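GCN5-related N-acetyltransferase (Arthrobacter sp., PDB 2R1I) probably transfers an acetyl group from acetyl-CoA to an amine of a substrate not yet identified. Local coordinates at residues E77-P89 / P96-G108. Sequence-based numbering, arbitrary orientation.
Sequences EPPTGLAVLSFRP and PVAILDELYVRPG
With chi1 of 62°, Ser-86 holds OG between its own N and carbonyl carbon, while Asp-101 swings CG beside its backbone N (chi1 -71°). These rotations bring Ser-86 OG to 2.7 Å from Asp-101 OD1, a hydrogen bond donated by the serine on the syn side of the carboxylate, 18° out of its plane. Asp-101 can reach across because it is the extra residue of a classic beta bulge: Asp-101 and Glu-102 both face Val-84, whose O takes a bond from Glu-102 N (3.2 Å) and a weak, bent one from Asp-101 N. The bulge shifts the register by one residue between Val-84 and Leu-85 within the antiparallel hairpin; strand 97-104, which leads into helix 109-128, matches the bulged strand of GNAT folds, which in relatives helps form the acetyl-CoA cleft and probably does so here. On the same face, the extended Arg-88 lies alongside Val-97, with Val-97 CG1 over one guanidinium face, 3.7 Å from Arg-88 CZ. Its NH1 packs on Ile-99 CG1 and donates to a water in the guanidinium plane, which in turn donates to Val-97 O; NH2 forms a salt bridge with Glu-135. On the reverse face, Phe-87 CE2 lies 4.0 Å from Ala-98 CB, which covers one ring face, while Pro-96 meets the ring edge.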
ATOM      1  N   GLU A  77     -21.527  -0.080  20.058  1.00 38.50           N
ATOM      2  CA  GLU A  77     -21.195  -0.019  21.464  1.00 41.00           C
ATOM      3  C   GLU A  77     -22.009  -1.123  22.145  1.00 40.01           C
ATOM      4  O   GLU A  77     -23.217  -1.009  22.279  1.00 41.86           O
ATOM      5  CB  GLU A  77     -21.473   1.380  22.029  1.00 42.50           C
ATOM      6  CG  GLU A  77     -20.977   1.580  23.475  1.00 49.56           C
ATOM      7  CD  GLU A  77     -19.520   1.162  23.675  1.00 57.10           C
ATOM      8  OE1 GLU A  77     -18.644   1.665  22.929  1.00 56.70           O
ATOM      9  OE2 GLU A  77     -19.258   0.327  24.580  1.00 59.05           O
ATOM     10  N   PRO A  78     -21.355  -2.246  22.493  1.00 37.71           N
ATOM     11  CA  PRO A  78     -19.913  -2.473  22.357  1.00 36.04           C
ATOM     12  C   PRO A  78     -19.502  -2.547  20.881  1.00 30.61           C
ATOM     13  O   PRO A  78     -20.332  -2.834  20.021  1.00 26.70           O
ATOM     14  CB  PRO A  78     -19.722  -3.839  23.023  1.00 37.32           C
ATOM     15  CG  PRO A  78     -21.037  -4.531  22.804  1.00 40.68           C
ATOM     16  CD  PRO A  78     -22.052  -3.444  23.005  1.00 35.48           C
ATOM     17  N   PRO A  79     -18.221  -2.278  20.569  1.00 30.00           N
ATOM     18  CA  PRO A  79     -17.843  -2.394  19.153  1.00 30.50           C
ATOM     19  C   PRO A  79     -18.005  -3.805  18.545  1.00 31.98           C
ATOM     20  O   PRO A  79     -17.574  -4.811  19.141  1.00 30.68           O
ATOM     21  CB  PRO A  79     -16.379  -1.967  19.146  1.00 30.65           C
ATOM     22  CG  PRO A  79     -16.114  -1.302  20.456  1.00 34.58           C
ATOM     23  CD  PRO A  79     -17.120  -1.839  21.430  1.00 29.47           C
ATOM     24  N   THR A  80     -18.648  -3.871  17.381  1.00 30.03           N
ATOM     25  CA  THR A  80     -18.811  -5.136  16.646  1.00 30.82           C
ATOM     26  C   THR A  80     -18.245  -5.138  15.224  1.00 29.76           C
ATOM     27  O   THR A  80     -18.303  -6.163  14.511  1.00 30.52           O
ATOM     28  CB  THR A  80     -20.281  -5.535  16.592  1.00 29.97           C
ATOM     29  OG1 THR A  80     -21.028  -4.512  15.925  1.00 29.46           O
ATOM     30  CG2 THR A  80     -20.824  -5.728  18.016  1.00 30.08           C
ATOM     31  N   GLY A  81     -17.722  -3.998  14.820  1.00 27.41           N
ATOM     32  CA  GLY A  81     -17.022  -3.841  13.541  1.00 25.44           C
ATOM     33  C   GLY A  81     -15.880  -2.849  13.647  1.00 26.18           C
ATOM     34  O   GLY A  81     -15.881  -1.946  14.473  1.00 25.78           O
ATOM     35  N   LEU A  82     -14.921  -3.012  12.767  1.00 23.78           N
ATOM     36  CA  LEU A  82     -13.789  -2.105  12.725  1.00 25.32           C
ATOM     37  C   LEU A  82     -13.237  -1.939  11.325  1.00 25.04           C
ATOM     38  O   LEU A  82     -13.477  -2.804  10.452  1.00 25.49           O
ATOM     39  CB  LEU A  82     -12.707  -2.577  13.700  1.00 27.53           C
ATOM     40  CG  LEU A  82     -11.949  -3.884  13.522  1.00 28.98           C
ATOM     41  CD1 LEU A  82     -10.956  -3.865  12.352  1.00 28.09           C
ATOM     42  CD2 LEU A  82     -11.164  -4.196  14.809  1.00 33.21           C
ATOM     43  N   ALA A  83     -12.541  -0.819  11.123  1.00 24.74           N
ATOM     44  CA  ALA A  83     -11.743  -0.561   9.935  1.00 22.25           C
ATOM     45  C   ALA A  83     -10.304  -0.220  10.357  1.00 25.10           C
ATOM     46  O   ALA A  83     -10.123   0.454  11.380  1.00 25.91           O
ATOM     47  CB  ALA A  83     -12.328   0.581   9.152  1.00 23.90           C
ATOM     48  N   VAL A  84      -9.335  -0.711   9.574  1.00 25.16           N
ATOM     49  CA  VAL A  84      -7.894  -0.443   9.756  1.00 23.44           C
ATOM     50  C   VAL A  84      -7.417   0.279   8.507  1.00 26.98           C
ATOM     51  O   VAL A  84      -7.549  -0.274   7.387  1.00 25.26           O
ATOM     52  CB  VAL A  84      -7.055  -1.720   9.995  1.00 24.14           C
ATOM     53  CG1 VAL A  84      -5.606  -1.364  10.243  1.00 24.87           C
ATOM     54  CG2 VAL A  84      -7.606  -2.469  11.201  1.00 25.35           C
ATOM     55  N   LEU A  85      -6.901   1.478   8.742  1.00 24.70           N
ATOM     56  CA  LEU A  85      -6.350   2.367   7.686  1.00 24.17           C
ATOM     57  C   LEU A  85      -4.886   2.546   7.876  1.00 24.40           C
ATOM     58  O   LEU A  85      -4.451   2.822   8.982  1.00 25.77           O
ATOM     59  CB  LEU A  85      -6.972   3.740   7.725  1.00 24.89           C
ATOM     60  CG  LEU A  85      -8.449   3.806   7.334  1.00 30.19           C
ATOM     61  CD1 LEU A  85      -9.128   5.083   7.863  1.00 34.44           C
ATOM     62  CD2 LEU A  85      -8.569   3.734   5.807  1.00 35.05           C
ATOM     63  N   SER A  86      -4.089   2.472   6.799  1.00 23.70           N
ATOM     64  CA  SER A  86      -2.691   2.842   6.868  1.00 23.64           C
ATOM     65  C   SER A  86      -2.434   4.013   5.928  1.00 24.47           C
ATOM     66  O   SER A  86      -3.079   4.125   4.902  1.00 24.77           O
ATOM     67  CB  SER A  86      -1.800   1.670   6.487  1.00 26.10           C
ATOM     68  OG  SER A  86      -1.980   1.218   5.171  1.00 27.96           O
ATOM     69  N   PHE A  87      -1.484   4.836   6.337  1.00 23.05           N
ATOM     70  CA  PHE A  87      -1.084   6.055   5.611  1.00 20.91           C
ATOM     71  C   PHE A  87       0.376   6.002   5.271  1.00 25.60           C
ATOM     72  O   PHE A  87       1.199   5.522   6.066  1.00 25.81           O
ATOM     73  CB  PHE A  87      -1.350   7.246   6.515  1.00 25.50           C
ATOM     74  CG  PHE A  87      -2.803   7.507   6.760  1.00 26.39           C
ATOM     75  CD1 PHE A  87      -3.492   6.827   7.750  1.00 27.16           C
ATOM     76  CD2 PHE A  87      -3.484   8.383   5.944  1.00 28.51           C
ATOM     77  CE1 PHE A  87      -4.864   7.054   7.912  1.00 27.39           C
ATOM     78  CE2 PHE A  87      -4.812   8.622   6.081  1.00 27.69           C
ATOM     79  CZ  PHE A  87      -5.519   7.958   7.086  1.00 28.35           C
ATOM     80  N   ARG A  88       0.727   6.558   4.118  1.00 21.80           N
ATOM     81  CA  ARG A  88       2.122   6.610   3.695  1.00 22.91           C
ATOM     82  C   ARG A  88       2.298   7.799   2.742  1.00 23.49           C
ATOM     83  O   ARG A  88       1.341   8.225   2.074  1.00 24.46           O
ATOM     84  CB  ARG A  88       2.512   5.312   3.008  1.00 25.40           C
ATOM     85  CG  ARG A  88       1.932   5.124   1.622  1.00 24.51           C
ATOM     86  CD  ARG A  88       2.092   3.725   1.041  1.00 23.79           C
ATOM     87  NE  ARG A  88       1.709   3.693  -0.361  1.00 25.98           N
ATOM     88  CZ  ARG A  88       0.495   3.417  -0.855  1.00 27.08           C
ATOM     89  NH1 ARG A  88      -0.546   3.161  -0.067  1.00 25.76           N
ATOM     90  NH2 ARG A  88       0.325   3.388  -2.164  1.00 26.29           N
ATOM     91  N   PRO A  89       3.526   8.299   2.628  1.00 23.54           N
ATOM     92  CA  PRO A  89       3.717   9.357   1.622  1.00 21.78           C
ATOM     93  C   PRO A  89       3.826   8.728   0.191  1.00 24.36           C
ATOM     94  O   PRO A  89       4.068   7.526   0.062  1.00 24.79           O
ATOM     95  CB  PRO A  89       5.057   9.966   2.001  1.00 25.71           C
ATOM     96  CG  PRO A  89       5.526   9.326   3.238  1.00 24.69           C
ATOM     97  CD  PRO A  89       4.779   8.047   3.390  1.00 23.61           C
ATOM     98  N   PRO A  96      -0.874  12.170   2.051  1.00 24.81           N
ATOM     99  CA  PRO A  96      -0.644  10.724   2.136  1.00 24.17           C
ATOM    100  C   PRO A  96      -1.575   9.964   1.154  1.00 25.79           C
ATOM    101  O   PRO A  96      -2.621  10.474   0.718  1.00 26.48           O
ATOM    102  CB  PRO A  96      -1.039  10.380   3.571  1.00 28.97           C
ATOM    103  CG  PRO A  96      -2.061  11.382   3.891  1.00 29.18           C
ATOM    104  CD  PRO A  96      -1.604  12.663   3.225  1.00 29.18           C
ATOM    105  N   VAL A  97      -1.179   8.729   0.848  1.00 22.87           N
ATOM    106  CA  VAL A  97      -2.011   7.740   0.214  1.00 22.42           C
ATOM    107  C   VAL A  97      -2.423   6.780   1.341  1.00 22.15           C
ATOM    108  O   VAL A  97      -1.597   6.390   2.179  1.00 24.94           O
ATOM    109  CB  VAL A  97      -1.333   6.980  -0.921  1.00 21.20           C
ATOM    110  CG1 VAL A  97      -2.257   5.877  -1.492  1.00 24.46           C
ATOM    111  CG2 VAL A  97      -0.943   7.993  -2.040  1.00 21.97           C
ATOM    112  N   ALA A  98      -3.728   6.432   1.357  1.00 23.14           N
ATOM    113  CA  ALA A  98      -4.251   5.548   2.379  1.00 22.79           C
ATOM    114  C   ALA A  98      -4.614   4.195   1.789  1.00 23.05           C
ATOM    115  O   ALA A  98      -5.048   4.104   0.627  1.00 22.28           O
ATOM    116  CB  ALA A  98      -5.457   6.171   3.038  1.00 23.86           C
ATOM    117  N   ILE A  99      -4.497   3.135   2.610  1.00 23.05           N
ATOM    118  CA  ILE A  99      -5.027   1.811   2.298  1.00 24.69           C
ATOM    119  C   ILE A  99      -6.048   1.445   3.359  1.00 24.86           C
ATOM    120  O   ILE A  99      -5.795   1.624   4.577  1.00 24.86           O
ATOM    121  CB  ILE A  99      -3.927   0.707   2.183  1.00 25.29           C
ATOM    122  CG1 ILE A  99      -2.853   1.049   1.118  1.00 24.39           C
ATOM    123  CG2 ILE A  99      -4.493  -0.688   1.897  1.00 25.23           C
ATOM    124  CD1 ILE A  99      -1.553   0.213   1.297  1.00 26.58           C
ATOM    125  N   LEU A 100      -7.174   0.918   2.890  1.00 23.89           N
ATOM    126  CA  LEU A 100      -8.103   0.185   3.755  1.00 23.10           C
ATOM    127  C   LEU A 100      -7.556  -1.230   3.996  1.00 24.22           C
ATOM    128  O   LEU A 100      -7.840  -2.165   3.250  1.00 25.27           O
ATOM    129  CB  LEU A 100      -9.491   0.165   3.136  1.00 21.98           C
ATOM    130  CG  LEU A 100     -10.600  -0.425   4.034  1.00 27.13           C
ATOM    131  CD1 LEU A 100     -10.790   0.459   5.289  1.00 28.81           C
ATOM    132  CD2 LEU A 100     -11.946  -0.552   3.276  1.00 27.16           C
ATOM    133  N   ASP A 101      -6.682  -1.350   5.006  1.00 24.25           N
ATOM    134  CA  ASP A 101      -5.978  -2.590   5.342  1.00 24.26           C
ATOM    135  C   ASP A 101      -6.982  -3.694   5.693  1.00 25.73           C
ATOM    136  O   ASP A 101      -6.807  -4.853   5.340  1.00 28.37           O
ATOM    137  CB  ASP A 101      -5.065  -2.379   6.579  1.00 26.10           C
ATOM    138  CG  ASP A 101      -3.840  -1.514   6.341  1.00 31.10           C
ATOM    139  OD1 ASP A 101      -3.619  -0.986   5.234  1.00 29.25           O
ATOM    140  OD2 ASP A 101      -3.087  -1.327   7.333  1.00 29.24           O
ATOM    141  N   GLU A 102      -8.004  -3.338   6.456  1.00 26.95           N
ATOM    142  CA  GLU A 102      -9.022  -4.282   6.871  1.00 26.72           C
ATOM    143  C   GLU A 102     -10.341  -3.567   7.043  1.00 25.88           C
ATOM    144  O   GLU A 102     -10.417  -2.428   7.505  1.00 24.39           O
ATOM    145  CB  GLU A 102      -8.687  -5.022   8.197  1.00 26.57           C
ATOM    146  CG  GLU A 102      -7.311  -5.668   8.334  1.00 27.69           C
ATOM    147  CD  GLU A 102      -7.067  -6.872   7.463  1.00 31.06           C
ATOM    148  OE1 GLU A 102      -8.004  -7.425   6.838  1.00 29.38           O
ATOM    149  OE2 GLU A 102      -5.880  -7.258   7.350  1.00 31.70           O
ATOM    150  N   LEU A 103     -11.424  -4.285   6.733  1.00 28.07           N
ATOM    151  CA  LEU A 103     -12.736  -3.840   7.095  1.00 28.88           C
ATOM    152  C   LEU A 103     -13.448  -5.115   7.606  1.00 27.37           C
ATOM    153  O   LEU A 103     -13.785  -6.014   6.831  1.00 28.15           O
ATOM    154  CB  LEU A 103     -13.452  -3.223   5.890  1.00 30.71           C
ATOM    155  CG  LEU A 103     -14.938  -2.837   6.080  1.00 37.38           C
ATOM    156  CD1 LEU A 103     -15.142  -1.810   7.167  1.00 30.44           C
ATOM    157  CD2 LEU A 103     -15.540  -2.341   4.746  1.00 34.04           C
ATOM    158  N   TYR A 104     -13.611  -5.207   8.911  1.00 27.54           N
ATOM    159  CA  TYR A 104     -14.107  -6.405   9.564  1.00 27.61           C
ATOM    160  C   TYR A 104     -15.504  -6.162  10.137  1.00 27.74           C
ATOM    161  O   TYR A 104     -15.668  -5.387  11.074  1.00 26.69           O
ATOM    162  CB  TYR A 104     -13.180  -6.802  10.689  1.00 28.97           C
ATOM    163  CG  TYR A 104     -11.925  -7.551  10.311  1.00 35.23           C
ATOM    164  CD1 TYR A 104     -11.749  -8.138   9.066  1.00 39.43           C
ATOM    165  CD2 TYR A 104     -10.945  -7.753  11.252  1.00 45.40           C
ATOM    166  CE1 TYR A 104     -10.601  -8.853   8.778  1.00 40.36           C
ATOM    167  CE2 TYR A 104      -9.810  -8.477  10.969  1.00 48.61           C
ATOM    168  CZ  TYR A 104      -9.633  -9.019   9.746  1.00 39.22           C
ATOM    169  OH  TYR A 104      -8.486  -9.753   9.497  1.00 36.96           O
ATOM    170  N   VAL A 105     -16.519  -6.811   9.558  1.00 27.73           N
ATOM    171  CA  VAL A 105     -17.884  -6.711  10.064  1.00 28.55           C
ATOM    172  C   VAL A 105     -18.508  -8.103   9.941  1.00 28.74           C
ATOM    173  O   VAL A 105     -18.051  -8.916   9.128  1.00 28.43           O
ATOM    174  CB  VAL A 105     -18.699  -5.677   9.282  1.00 28.29           C
ATOM    175  CG1 VAL A 105     -18.134  -4.272   9.455  1.00 32.22           C
ATOM    176  CG2 VAL A 105     -18.775  -6.072   7.797  1.00 31.18           C
ATOM    177  N   ARG A 106     -19.508  -8.402  10.765  1.00 30.75           N
ATOM    178  CA  ARG A 106     -20.159  -9.703  10.678  1.00 31.91           C
ATOM    179  C   ARG A 106     -20.932  -9.890   9.365  1.00 32.17           C
ATOM    180  O   ARG A 106     -21.479  -8.928   8.812  1.00 32.62           O
ATOM    181  CB  ARG A 106     -21.071  -9.883  11.894  1.00 30.60           C
ATOM    182  CG  ARG A 106     -20.324 -10.061  13.189  1.00 34.62           C
ATOM    183  CD  ARG A 106     -19.598 -11.417  13.224  1.00 48.45           C
ATOM    184  N   PRO A 107     -21.012 -11.151   8.866  1.00 34.68           N
ATOM    185  CA  PRO A 107     -21.844 -11.396   7.693  1.00 32.58           C
ATOM    186  C   PRO A 107     -23.302 -11.107   7.985  1.00 30.17           C
ATOM    187  O   PRO A 107     -23.749 -11.230   9.133  1.00 33.01           O
ATOM    188  CB  PRO A 107     -21.633 -12.893   7.408  1.00 35.01           C
ATOM    189  CG  PRO A 107     -21.189 -13.469   8.711  1.00 38.52           C
ATOM    190  CD  PRO A 107     -20.367 -12.393   9.339  1.00 35.28           C
ATOM    191  N   GLY A 108     -24.030 -10.708   6.957  1.00 28.09           N
ATOM    192  CA  GLY A 108     -25.430 -10.363   7.119  1.00 26.19           C
ATOM    193  C   GLY A 108     -25.746  -8.884   7.051  1.00 22.96           C
ATOM    194  O   GLY A 108     -24.856  -8.055   6.990  1.00 27.06           O
TER
HETATM  195  O   HOH W   1     -20.208  -6.473  12.561  1.00 35.43           O
HETATM  196  O   HOH W   2      -0.874   3.416   2.902  1.00 17.42           O